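Local coordinates for protein alpha-Amylase (Thermotoga maritima, PDB 2B5D) that is an alpha-amylase of glycosyl hydrolase family 57, built on a mainly parallel beta sheet surrounded by many helices, at residues A[23-28]-A[283-288]; A[79-84]-A[287-292]; A[100-105]-A[307-312]; A[259-264]-A[354-359]. All blocks are in the same frame, centred on the assembly; numbering follows the deposited sequence.

All four contacts tie early or middle parts of the chain to later ones. The first segments of interactions 1, 2 and 3 follow one another on helices 27-47, 68-91 and 97-119. The loop before helix 309-338 meets the first two helices in interactions 1 and 2, which share Thr287 and Gly288. Their centres are about 12 Å apart. In interaction 4 the loop before helix 265-268 meets the end of helix 352-356. Interactions 3 and 4 lie about 13 Å apart, centre to centre, and interactions 1 and 3 about 24 Å. Asp264 of interaction 4 hydrogen-bonds to Thr287 and Gly288, so the loops interlock.

Interaction 1 (A[23-28]-A[283-288]); sequences HFLEER and VRINTG
Thr287, whose CA lies 4.2 Å from Arg28 NH2, carries a hydroxyl OG1 gripped by two groups, Asp264 OD1 and a backbone N-H of its own loop. This probably steadies the backbone beside Arg28. The Arg28 guanidinium comes in with Ile285 CD1 over one face, offset toward the rim. The nearest pair there is Arg28 NE to Ile285 CD1 at 3.4 Å. The two side chains reach toward each other, tip to tip. The Arg28 chain is bent at chi3 (93°), which sets NE beside that methyl. Arg28 NH2 also comes within 3.0 Å of Asn286 O, but the angle is too poor for a hydrogen bond. The firmer polar partner of Arg28 is Glu32, which forms a salt bridge with NH1 from one turn further along the same helix. Ile285 offers its other branch to Leu25, with CG2 at 4.3 Å from Leu25 CD1. It is a loose apolar touch at the margin of the contact. His77 of helix 68-91 also touches Arg28, and Ile278 packs on Ile285. Residues 24-27 form a type I beta turn, closed by a bond from Glu27 N to Phe24 O. The contact is thus one between a beta turn that leads into helix 27-47 and an irregular surface loop of the family 57 domain.

Interaction 2 (A[79-84]-A[287-292]); sequences EKLIEL and TGIKYH
Leu81 sets a methyl against a backbone carbonyl: its CD1 lies 3.5 Å from Thr287 O. This carbonyl precedes Gly288, whose phi is 107°. With that backbone, a beta carbon would be jammed against the same oxygen, so the turn suits glycine. The other partners of Leu81 and Leu84 here are carbon atoms. Leu81 CD1 also reaches Ile289 CG2 at 4.1 Å. Leu84, one turn further along the helix, brings its own CD1 to Thr287 CB at 4.1 Å. The same methyl touches Ile289 CG2 at 4.2 Å, so both leucines meet a single methyl branch of Ile289. The Leu84 side chain crosses that of Thr287 at about a right angle. In Ile289, CG1 lies anti to the backbone N (chi1 153°), and CG2 is the branch that faces the helix. Thr287 meets Leu84 with carbon and uses its hydroxyl on the side of the loops. Ile289 N donates to Thr287 OG1 at 3.3 Å, with an angle of 158°, which makes an ST turn. All four touching residues are buried. Helix 68-91 supplies the leucines. Helix 97-119 joins in through Phe110 on Leu81 and Tyr106 on Ile289, and Ile265 of helix 265-268 packs on Leu84, Thr287 and Ile289.

Interaction 3 (A[100-105]-A[307-312]); sequences HKMAKF and YDIDLA
Lys101 and Asp310 form the charged part of this contact. The lysine chain is extended beyond CG, and its NZ reaches Asp310 OD2 at 3.1 Å. The pair is a salt bridge, though its hydrogen bond is weak. Asp308 OD2 stands farther from Lys101 NZ and has another task. It accepts from Asp310 N at 3.0 Å, from above the carboxylate plane, and so caps helix 309-338 at its N-cap. The sulfur contact comes next. Met102 SD lies at the edge of the Tyr307 ring, 3.5 Å from CD2, in a Met-aromatic contact. The Met102 chain is bent at chi2 and chi3, and its CE turns to Ile309. CE to Ile309 CB is 3.5 Å, tighter than usual for carbon atoms. The last group is a CH-pi contact. Ile309 CD1 sits over one face of the Phe105 ring, 4.1 Å from its centroid and offset toward the rim. Tyr291 of the neighbouring loop also touches Met102. The chemistry is therefore split: an apolar and aromatic interior joins helices 97-119 and 309-338, while an exposed ion pair, probably modest in strength, lies at its margin.

Interaction 4 (A[259-264]-A[354-359]); sequences REFYRD and GHWWFE
The Arg259 backbone N donates to the Glu359 carboxylate, at OE2, over 2.7 Å with an angle of 165°. OE2 receives it on its syn lone pair. A water adds a bridge: it donates to Arg259 O and accepts from Phe358 N. Its approach to Glu359 OE1 is unusually short and so less certain. The second kind of interaction is cation-pi. The Arg259 guanidinium lies flat on the Phe358 ring, planes 15° apart, with CZ 3.8 Å from the ring centroid. Phe358 CD1 sits over the centre of the guanidinium. Tyr106 OH hydrogen-bonds to Arg259 NH1. The third group is an aromatic cluster. Phe261 turns its edge to the face of His355 in a T-shaped pair, centroids 5.4 Å apart. The same ring makes an offset face-to-face stack with the six-membered ring of Trp356, centroids 5.0 Å apart. Tyr262 CZ lies at the Trp356 edge, 3.9 Å from CZ3. Lys290 makes a further cation-pi contact with Phe261. Taken together, the aromatic face and the tyrosine hydroxyl probably help to accommodate the charge of the buried arginine, and the Glu359 carboxylate takes the Arg259 N-H, which ties the two segments together.

Interaction 1 (A[23-28]-A[283-288])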
# COMPACT_ATOMS: atom_id res chain seq x y z
N HIS A 23 16.14 -10.62 -15.76
CA HIS A 23 15.30 -9.55 -16.34
C HIS A 23 14.78 -8.72 -15.15
O HIS A 23 14.27 -9.28 -14.18
CB HIS A 23 14.09 -10.04 -17.19
CG HIS A 23 14.18 -11.46 -17.67
ND1 HIS A 23 13.41 -12.48 -17.14
CD2 HIS A 23 14.92 -12.03 -18.65
CE1 HIS A 23 13.70 -13.62 -17.75
NE2 HIS A 23 14.61 -13.37 -18.68
N PHE A 24 14.94 -7.39 -15.24
CA PHE A 24 14.43 -6.46 -14.23
C PHE A 24 13.57 -5.44 -14.96
O PHE A 24 13.91 -5.01 -16.06
CB PHE A 24 15.58 -5.77 -13.46
CG PHE A 24 15.18 -5.26 -12.09
CD1 PHE A 24 14.90 -3.91 -11.89
CD2 PHE A 24 15.08 -6.13 -11.00
CE1 PHE A 24 14.52 -3.43 -10.63
CE2 PHE A 24 14.70 -5.66 -9.72
CZ PHE A 24 14.42 -4.30 -9.54
N LEU A 25 12.45 -5.06 -14.35
CA LEU A 25 11.46 -4.21 -15.01
C LEU A 25 12.03 -2.88 -15.50
O LEU A 25 11.71 -2.43 -16.61
CB LEU A 25 10.24 -3.98 -14.10
CG LEU A 25 9.11 -3.08 -14.62
CD1 LEU A 25 8.43 -3.66 -15.87
CD2 LEU A 25 8.08 -2.80 -13.50
N GLU A 26 12.87 -2.26 -14.68
CA GLU A 26 13.35 -0.91 -14.98
C GLU A 26 14.63 -0.86 -15.81
O GLU A 26 15.10 0.22 -16.17
CB GLU A 26 13.42 -0.01 -13.72
CG GLU A 26 13.26 -0.71 -12.36
CD GLU A 26 11.81 -1.10 -12.02
OE1 GLU A 26 11.60 -2.29 -11.64
OE2 GLU A 26 10.88 -0.25 -12.12
N GLU A 27 15.15 -2.03 -16.15
CA GLU A 27 16.22 -2.13 -17.14
C GLU A 27 15.67 -2.13 -18.58
O GLU A 27 16.43 -1.96 -19.52
CB GLU A 27 17.08 -3.38 -16.89
CG GLU A 27 17.75 -3.41 -15.49
CD GLU A 27 18.83 -4.49 -15.35
OE1 GLU A 27 19.86 -4.20 -14.68
OE2 GLU A 27 18.65 -5.61 -15.89
N ARG A 28 14.35 -2.32 -18.73
CA ARG A 28 13.68 -2.25 -20.03
C ARG A 28 13.56 -0.81 -20.55
O ARG A 28 13.45 -0.60 -21.76
CB ARG A 28 12.27 -2.84 -19.93
CG ARG A 28 12.20 -4.32 -19.67
CD ARG A 28 10.74 -4.82 -19.75
NE ARG A 28 10.36 -5.31 -21.08
CZ ARG A 28 9.87 -4.56 -22.07
NH1 ARG A 28 9.70 -3.24 -21.90
NH2 ARG A 28 9.54 -5.11 -23.24
N VAL A 283 2.48 -10.47 -15.50
CA VAL A 283 1.83 -9.17 -15.72
C VAL A 283 2.10 -8.57 -17.10
O VAL A 283 3.25 -8.58 -17.58
CB VAL A 283 2.16 -8.10 -14.63
CG1 VAL A 283 1.15 -8.15 -13.47
CG2 VAL A 283 3.59 -8.24 -14.13
N ARG A 284 1.02 -8.06 -17.71
CA ARG A 284 1.03 -7.44 -19.05
C ARG A 284 1.87 -6.16 -19.05
O ARG A 284 1.70 -5.29 -18.18
CB ARG A 284 -0.40 -7.07 -19.49
CG ARG A 284 -1.43 -8.18 -19.42
CD ARG A 284 -1.35 -9.05 -20.63
NE ARG A 284 -2.61 -9.73 -20.94
CZ ARG A 284 -2.89 -10.26 -22.12
NH1 ARG A 284 -2.01 -10.17 -23.11
NH2 ARG A 284 -4.04 -10.87 -22.33
N ILE A 285 2.77 -6.05 -20.02
CA ILE A 285 3.59 -4.86 -20.22
C ILE A 285 3.72 -4.60 -21.72
O ILE A 285 3.26 -5.41 -22.53
CB ILE A 285 5.02 -5.01 -19.63
CG1 ILE A 285 5.77 -6.16 -20.31
CG2 ILE A 285 4.98 -5.12 -18.08
CD1 ILE A 285 7.24 -6.18 -20.01
N ASN A 286 4.34 -3.47 -22.08
CA ASN A 286 4.61 -3.10 -23.48
C ASN A 286 5.72 -3.96 -24.09
O ASN A 286 6.70 -4.31 -23.41
CB ASN A 286 4.95 -1.61 -23.63
CG ASN A 286 3.70 -0.70 -23.58
OD1 ASN A 286 3.78 0.46 -23.21
ND2 ASN A 286 2.56 -1.24 -23.97
N THR A 287 5.53 -4.30 -25.36
CA THR A 287 6.46 -5.15 -26.11
C THR A 287 7.31 -4.34 -27.07
O THR A 287 8.45 -4.69 -27.38
CB THR A 287 5.70 -6.26 -26.91
OG1 THR A 287 4.81 -5.65 -27.86
CG2 THR A 287 4.89 -7.17 -26.00
N GLY A 288 6.72 -3.25 -27.58
CA GLY A 288 7.40 -2.44 -28.58
C GLY A 288 6.81 -2.61 -29.96
O GLY A 288 7.11 -1.84 -30.88

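Interaction 2 (A[79-84]-A[287-292])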
# COMPACT_ATOMS: atom_id res chain seq x y z
N GLU A 79 16.81 -10.20 -29.69
CA GLU A 79 16.50 -11.50 -30.32
C GLU A 79 15.13 -12.04 -29.90
O GLU A 79 14.34 -12.46 -30.75
CB GLU A 79 17.60 -12.51 -30.04
CG GLU A 79 18.73 -12.45 -31.06
CD GLU A 79 20.06 -12.87 -30.45
OE1 GLU A 79 21.11 -12.69 -31.14
OE2 GLU A 79 20.07 -13.36 -29.29
N LYS A 80 14.86 -12.01 -28.60
CA LYS A 80 13.52 -12.29 -28.08
C LYS A 80 12.48 -11.49 -28.88
O LYS A 80 11.44 -12.02 -29.29
CB LYS A 80 13.47 -11.92 -26.60
CG LYS A 80 12.56 -12.77 -25.74
CD LYS A 80 13.22 -13.04 -24.39
CE LYS A 80 12.31 -13.77 -23.38
NZ LYS A 80 11.42 -12.84 -22.60
N LEU A 81 12.79 -10.22 -29.14
CA LEU A 81 11.89 -9.33 -29.85
C LEU A 81 11.77 -9.64 -31.35
O LEU A 81 10.66 -9.57 -31.88
CB LEU A 81 12.27 -7.86 -29.59
CG LEU A 81 11.42 -6.73 -30.17
CD1 LEU A 81 9.94 -6.77 -29.70
CD2 LEU A 81 12.05 -5.35 -29.91
N ILE A 82 12.87 -9.94 -32.02
CA ILE A 82 12.83 -10.40 -33.44
C ILE A 82 12.11 -11.76 -33.62
O ILE A 82 11.47 -12.02 -34.66
CB ILE A 82 14.23 -10.51 -34.08
CG1 ILE A 82 14.89 -9.14 -34.20
CG2 ILE A 82 14.14 -11.22 -35.46
CD1 ILE A 82 16.42 -9.17 -34.42
N GLU A 83 12.25 -12.63 -32.61
CA GLU A 83 11.48 -13.87 -32.53
C GLU A 83 9.98 -13.56 -32.46
O GLU A 83 9.19 -14.15 -33.20
CB GLU A 83 11.93 -14.71 -31.33
CG GLU A 83 11.38 -16.13 -31.28
CD GLU A 83 11.38 -16.70 -29.86
OE1 GLU A 83 12.27 -17.51 -29.54
OE2 GLU A 83 10.52 -16.29 -29.04
N LEU A 84 9.60 -12.64 -31.57
CA LEU A 84 8.20 -12.19 -31.48
C LEU A 84 7.75 -11.55 -32.78
O LEU A 84 6.59 -11.72 -33.19
CB LEU A 84 8.00 -11.18 -30.35
CG LEU A 84 6.65 -11.05 -29.63
CD1 LEU A 84 6.50 -9.66 -29.07
CD2 LEU A 84 5.44 -11.40 -30.48
N THR A 287 5.53 -4.30 -25.36
CA THR A 287 6.46 -5.15 -26.11
C THR A 287 7.31 -4.34 -27.07
O THR A 287 8.45 -4.69 -27.38
CB THR A 287 5.70 -6.26 -26.91
OG1 THR A 287 4.81 -5.65 -27.86
CG2 THR A 287 4.89 -7.17 -26.00
N GLY A 288 6.72 -3.25 -27.58
CA GLY A 288 7.40 -2.44 -28.58
C GLY A 288 6.81 -2.61 -29.96
O GLY A 288 7.11 -1.84 -30.88
N ILE A 289 5.99 -3.63 -30.13
CA ILE A 289 5.23 -3.76 -31.36
C ILE A 289 3.76 -3.38 -31.17
O ILE A 289 3.00 -4.03 -30.43
CB ILE A 289 5.52 -5.08 -32.20
CG1 ILE A 289 4.29 -5.48 -33.05
CG2 ILE A 289 6.22 -6.22 -31.39
CD1 ILE A 289 3.47 -6.51 -32.46
N LYS A 290 3.42 -2.29 -31.86
CA LYS A 290 2.18 -1.53 -31.68
C LYS A 290 1.55 -1.22 -33.05
O LYS A 290 2.25 -0.77 -33.96
CB LYS A 290 2.46 -0.20 -30.97
CG LYS A 290 3.48 -0.22 -29.84
CD LYS A 290 3.32 1.05 -29.04
CE LYS A 290 4.57 1.40 -28.26
NZ LYS A 290 4.56 0.84 -26.89
N TYR A 291 0.24 -1.43 -33.17
CA TYR A 291 -0.44 -1.41 -34.47
C TYR A 291 -1.46 -0.30 -34.72
O TYR A 291 -1.96 -0.17 -35.81
CB TYR A 291 -1.14 -2.77 -34.69
CG TYR A 291 -0.22 -3.98 -34.83
CD1 TYR A 291 -0.36 -5.07 -34.00
CD2 TYR A 291 0.76 -4.04 -35.83
CE1 TYR A 291 0.46 -6.19 -34.14
CE2 TYR A 291 1.59 -5.17 -35.99
CZ TYR A 291 1.42 -6.22 -35.15
OH TYR A 291 2.22 -7.33 -35.29
N HIS A 292 -1.76 0.51 -33.72
CA HIS A 292 -2.78 1.54 -33.87
C HIS A 292 -2.21 2.95 -34.02
O HIS A 292 -1.07 3.22 -33.59
CB HIS A 292 -3.77 1.46 -32.71
CG HIS A 292 -4.40 0.10 -32.56
ND1 HIS A 292 -3.71 -0.99 -32.06
CD2 HIS A 292 -5.64 -0.35 -32.86
CE1 HIS A 292 -4.51 -2.04 -32.04
NE2 HIS A 292 -5.68 -1.68 -32.51

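Interaction 3 (A[100-105]-A[307-312])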
# COMPACT_ATOMS: atom_id res chain seq x y z
N HIS A 100 -0.91 -6.60 -40.73
CA HIS A 100 0.07 -7.53 -41.35
C HIS A 100 1.31 -6.82 -41.87
O HIS A 100 2.43 -7.25 -41.61
CB HIS A 100 -0.55 -8.39 -42.48
CG HIS A 100 0.41 -9.42 -43.03
ND1 HIS A 100 1.01 -9.29 -44.27
CD2 HIS A 100 0.91 -10.55 -42.49
CE1 HIS A 100 1.83 -10.30 -44.47
NE2 HIS A 100 1.79 -11.09 -43.40
N LYS A 101 1.10 -5.73 -42.61
CA LYS A 101 2.18 -4.91 -43.17
C LYS A 101 3.15 -4.36 -42.10
O LYS A 101 4.37 -4.47 -42.26
CB LYS A 101 1.57 -3.78 -43.98
CG LYS A 101 2.54 -2.98 -44.79
CD LYS A 101 1.84 -1.82 -45.47
CE LYS A 101 2.84 -0.73 -45.80
NZ LYS A 101 2.18 0.40 -46.50
N MET A 102 2.58 -3.81 -41.02
CA MET A 102 3.34 -3.31 -39.87
C MET A 102 4.21 -4.39 -39.24
O MET A 102 5.36 -4.13 -38.89
CB MET A 102 2.40 -2.73 -38.79
CG MET A 102 2.36 -1.20 -38.64
SD MET A 102 3.88 -0.24 -39.01
CE MET A 102 3.46 0.22 -40.69
N ALA A 103 3.67 -5.60 -39.11
CA ALA A 103 4.41 -6.70 -38.49
C ALA A 103 5.68 -7.02 -39.26
O ALA A 103 6.67 -7.46 -38.70
CB ALA A 103 3.53 -7.93 -38.36
N LYS A 104 5.64 -6.79 -40.57
CA LYS A 104 6.79 -7.05 -41.42
C LYS A 104 7.77 -5.87 -41.38
O LYS A 104 8.99 -6.06 -41.48
CB LYS A 104 6.34 -7.36 -42.86
CG LYS A 104 5.01 -8.11 -42.88
CD LYS A 104 4.84 -9.05 -44.06
CE LYS A 104 4.88 -8.33 -45.38
NZ LYS A 104 6.22 -8.60 -45.93
N PHE A 105 7.21 -4.65 -41.25
CA PHE A 105 8.02 -3.47 -41.00
C PHE A 105 8.83 -3.70 -39.72
O PHE A 105 10.05 -3.49 -39.72
CB PHE A 105 7.19 -2.19 -40.89
CG PHE A 105 7.98 -1.00 -40.37
CD1 PHE A 105 8.18 -0.82 -38.99
CD2 PHE A 105 8.56 -0.09 -41.25
CE1 PHE A 105 8.92 0.25 -38.50
CE2 PHE A 105 9.30 1.00 -40.76
CZ PHE A 105 9.47 1.17 -39.38
N TYR A 307 -2.52 1.50 -37.56
CA TYR A 307 -1.46 2.39 -38.02
C TYR A 307 -1.14 2.16 -39.50
O TYR A 307 -0.88 1.02 -39.94
CB TYR A 307 -0.19 2.17 -37.17
CG TYR A 307 0.97 3.11 -37.46
CD1 TYR A 307 0.83 4.51 -37.32
CD2 TYR A 307 2.21 2.61 -37.85
CE1 TYR A 307 1.88 5.36 -37.58
CE2 TYR A 307 3.28 3.46 -38.10
CZ TYR A 307 3.10 4.83 -37.96
OH TYR A 307 4.17 5.67 -38.20
N ASP A 308 -1.13 3.27 -40.24
CA ASP A 308 -0.66 3.31 -41.61
C ASP A 308 0.55 4.23 -41.66
O ASP A 308 0.42 5.44 -41.50
CB ASP A 308 -1.76 3.85 -42.53
CG ASP A 308 -1.36 3.84 -44.02
OD1 ASP A 308 -2.27 4.00 -44.86
OD2 ASP A 308 -0.15 3.69 -44.35
N ILE A 309 1.72 3.64 -41.88
CA ILE A 309 2.98 4.36 -41.88
C ILE A 309 3.18 5.32 -43.03
O ILE A 309 4.14 6.08 -43.02
CB ILE A 309 4.19 3.41 -41.84
CG1 ILE A 309 5.46 4.18 -41.40
CG2 ILE A 309 4.38 2.70 -43.21
CD1 ILE A 309 6.47 3.36 -40.64
N ASP A 310 2.31 5.29 -44.04
CA ASP A 310 2.47 6.17 -45.18
C ASP A 310 1.78 7.47 -44.93
O ASP A 310 2.33 8.52 -45.26
CB ASP A 310 1.99 5.52 -46.48
CG ASP A 310 2.97 4.47 -46.99
OD1 ASP A 310 4.19 4.75 -46.98
OD2 ASP A 310 2.53 3.37 -47.38
N LEU A 311 0.59 7.40 -44.34
CA LEU A 311 -0.09 8.60 -43.87
C LEU A 311 0.72 9.30 -42.76
O LEU A 311 0.79 10.52 -42.69
CB LEU A 311 -1.49 8.26 -43.35
CG LEU A 311 -2.58 7.63 -44.23
CD1 LEU A 311 -3.93 8.17 -43.74
CD2 LEU A 311 -2.41 7.86 -45.75
N ALA A 312 1.33 8.50 -41.89
CA ALA A 312 2.16 8.97 -40.81
C ALA A 312 3.30 9.81 -41.38
O ALA A 312 3.58 10.90 -40.86
CB ALA A 312 2.69 7.80 -40.04

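Interaction 4 (A[259-264]-A[354-359])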
# COMPACT_ATOMS: atom_id res chain seq x y z
N ARG A 259 1.40 7.05 -34.70
CA ARG A 259 1.32 5.80 -33.97
C ARG A 259 0.98 6.03 -32.50
O ARG A 259 1.61 6.85 -31.82
CB ARG A 259 2.63 5.05 -34.16
CG ARG A 259 2.67 3.59 -33.76
CD ARG A 259 3.65 3.53 -32.64
NE ARG A 259 4.61 2.48 -32.82
CZ ARG A 259 5.68 2.31 -32.05
NH1 ARG A 259 6.51 1.31 -32.28
NH2 ARG A 259 5.91 3.15 -31.06
N GLU A 260 -0.04 5.30 -32.04
CA GLU A 260 -0.54 5.35 -30.67
C GLU A 260 0.40 4.60 -29.73
O GLU A 260 0.75 3.45 -29.97
CB GLU A 260 -1.94 4.75 -30.62
CG GLU A 260 -2.51 4.56 -29.22
CD GLU A 260 -2.71 5.87 -28.49
OE1 GLU A 260 -2.06 6.07 -27.45
OE2 GLU A 260 -3.50 6.71 -28.97
N PHE A 261 0.82 5.26 -28.64
CA PHE A 261 1.80 4.70 -27.73
C PHE A 261 1.19 3.59 -26.87
O PHE A 261 1.78 2.53 -26.69
CB PHE A 261 2.43 5.78 -26.86
CG PHE A 261 3.56 5.29 -25.99
CD1 PHE A 261 4.84 5.16 -26.51
CD2 PHE A 261 3.34 4.95 -24.66
CE1 PHE A 261 5.87 4.69 -25.72
CE2 PHE A 261 4.36 4.48 -23.86
CZ PHE A 261 5.63 4.35 -24.38
N TYR A 262 -0.02 3.86 -26.38
CA TYR A 262 -0.68 3.03 -25.37
C TYR A 262 -1.61 1.96 -25.94
O TYR A 262 -2.67 1.67 -25.37
CB TYR A 262 -1.46 3.92 -24.39
CG TYR A 262 -0.55 4.83 -23.62
CD1 TYR A 262 -0.55 6.21 -23.87
CD2 TYR A 262 0.37 4.31 -22.70
CE1 TYR A 262 0.31 7.05 -23.18
CE2 TYR A 262 1.24 5.13 -22.00
CZ TYR A 262 1.21 6.50 -22.24
OH TYR A 262 2.07 7.33 -21.53
N ARG A 263 -1.20 1.40 -27.08
CA ARG A 263 -1.75 0.15 -27.59
C ARG A 263 -0.62 -0.71 -28.06
O ARG A 263 0.22 -0.30 -28.87
CB ARG A 263 -2.78 0.37 -28.69
CG ARG A 263 -4.12 0.86 -28.17
CD ARG A 263 -4.96 -0.29 -27.66
NE ARG A 263 -6.25 -0.15 -28.30
CZ ARG A 263 -6.79 -1.02 -29.14
NH1 ARG A 263 -7.97 -0.73 -29.70
NH2 ARG A 263 -6.19 -2.17 -29.42
N ASP A 264 -0.59 -1.93 -27.53
CA ASP A 264 0.55 -2.80 -27.69
C ASP A 264 0.02 -4.22 -27.58
O ASP A 264 -0.93 -4.46 -26.86
CB ASP A 264 1.58 -2.49 -26.59
CG ASP A 264 2.93 -3.11 -26.87
OD1 ASP A 264 3.07 -4.34 -26.67
OD2 ASP A 264 3.87 -2.38 -27.25
N GLY A 354 11.14 9.50 -31.17
CA GLY A 354 11.28 8.07 -31.44
C GLY A 354 10.65 7.21 -30.36
O GLY A 354 10.20 6.09 -30.66
N HIS A 355 10.58 7.70 -29.13
CA HIS A 355 10.01 6.90 -28.07
C HIS A 355 8.60 7.32 -27.68
O HIS A 355 7.67 6.54 -27.90
CB HIS A 355 10.96 6.75 -26.87
CG HIS A 355 10.42 5.83 -25.81
ND1 HIS A 355 10.17 4.49 -26.04
CD2 HIS A 355 10.05 6.07 -24.53
CE1 HIS A 355 9.68 3.95 -24.94
NE2 HIS A 355 9.59 4.89 -24.01
N TRP A 356 8.41 8.51 -27.12
CA TRP A 356 7.05 9.03 -26.93
C TRP A 356 6.33 9.23 -28.27
O TRP A 356 5.16 8.88 -28.41
CB TRP A 356 7.07 10.34 -26.14
CG TRP A 356 7.40 10.06 -24.74
CD1 TRP A 356 8.60 10.25 -24.10
CD2 TRP A 356 6.52 9.44 -23.78
NE1 TRP A 356 8.52 9.80 -22.79
CE2 TRP A 356 7.25 9.31 -22.57
CE3 TRP A 356 5.18 8.99 -23.83
CZ2 TRP A 356 6.68 8.75 -21.41
CZ3 TRP A 356 4.61 8.45 -22.69
CH2 TRP A 356 5.37 8.33 -21.49
N TRP A 357 7.08 9.75 -29.24
CA TRP A 357 6.62 10.01 -30.57
C TRP A 357 7.43 9.15 -31.51
O TRP A 357 8.59 9.42 -31.78
CB TRP A 357 6.88 11.48 -30.88
CG TRP A 357 6.33 12.00 -32.17
CD1 TRP A 357 5.25 11.54 -32.87
CD2 TRP A 357 6.80 13.15 -32.87
NE1 TRP A 357 5.03 12.30 -33.98
CE2 TRP A 357 5.97 13.31 -34.01
CE3 TRP A 357 7.84 14.06 -32.66
CZ2 TRP A 357 6.15 14.34 -34.93
CZ3 TRP A 357 8.02 15.08 -33.57
CH2 TRP A 357 7.18 15.22 -34.68
N PHE A 358 6.79 8.12 -32.04
CA PHE A 358 7.47 7.08 -32.84
C PHE A 358 8.16 7.66 -34.07
O PHE A 358 9.24 7.22 -34.45
CB PHE A 358 6.42 6.01 -33.23
CG PHE A 358 6.92 4.96 -34.19
CD1 PHE A 358 7.94 4.10 -33.84
CD2 PHE A 358 6.32 4.82 -35.43
CE1 PHE A 358 8.38 3.11 -34.73
CE2 PHE A 358 6.74 3.85 -36.33
CZ PHE A 358 7.76 2.98 -35.98
N GLU A 359 7.53 8.66 -34.67
CA GLU A 359 7.94 9.25 -35.93
C GLU A 359 8.90 10.42 -35.73
O GLU A 359 9.30 11.06 -36.70
CB GLU A 359 6.70 9.73 -36.70
CG GLU A 359 5.67 8.62 -37.02
CD GLU A 359 4.66 8.34 -35.90
OE1 GLU A 359 4.90 8.75 -34.75
OE2 GLU A 359 3.61 7.71 -36.17
O HOH W 1 4.01 8.36 -32.45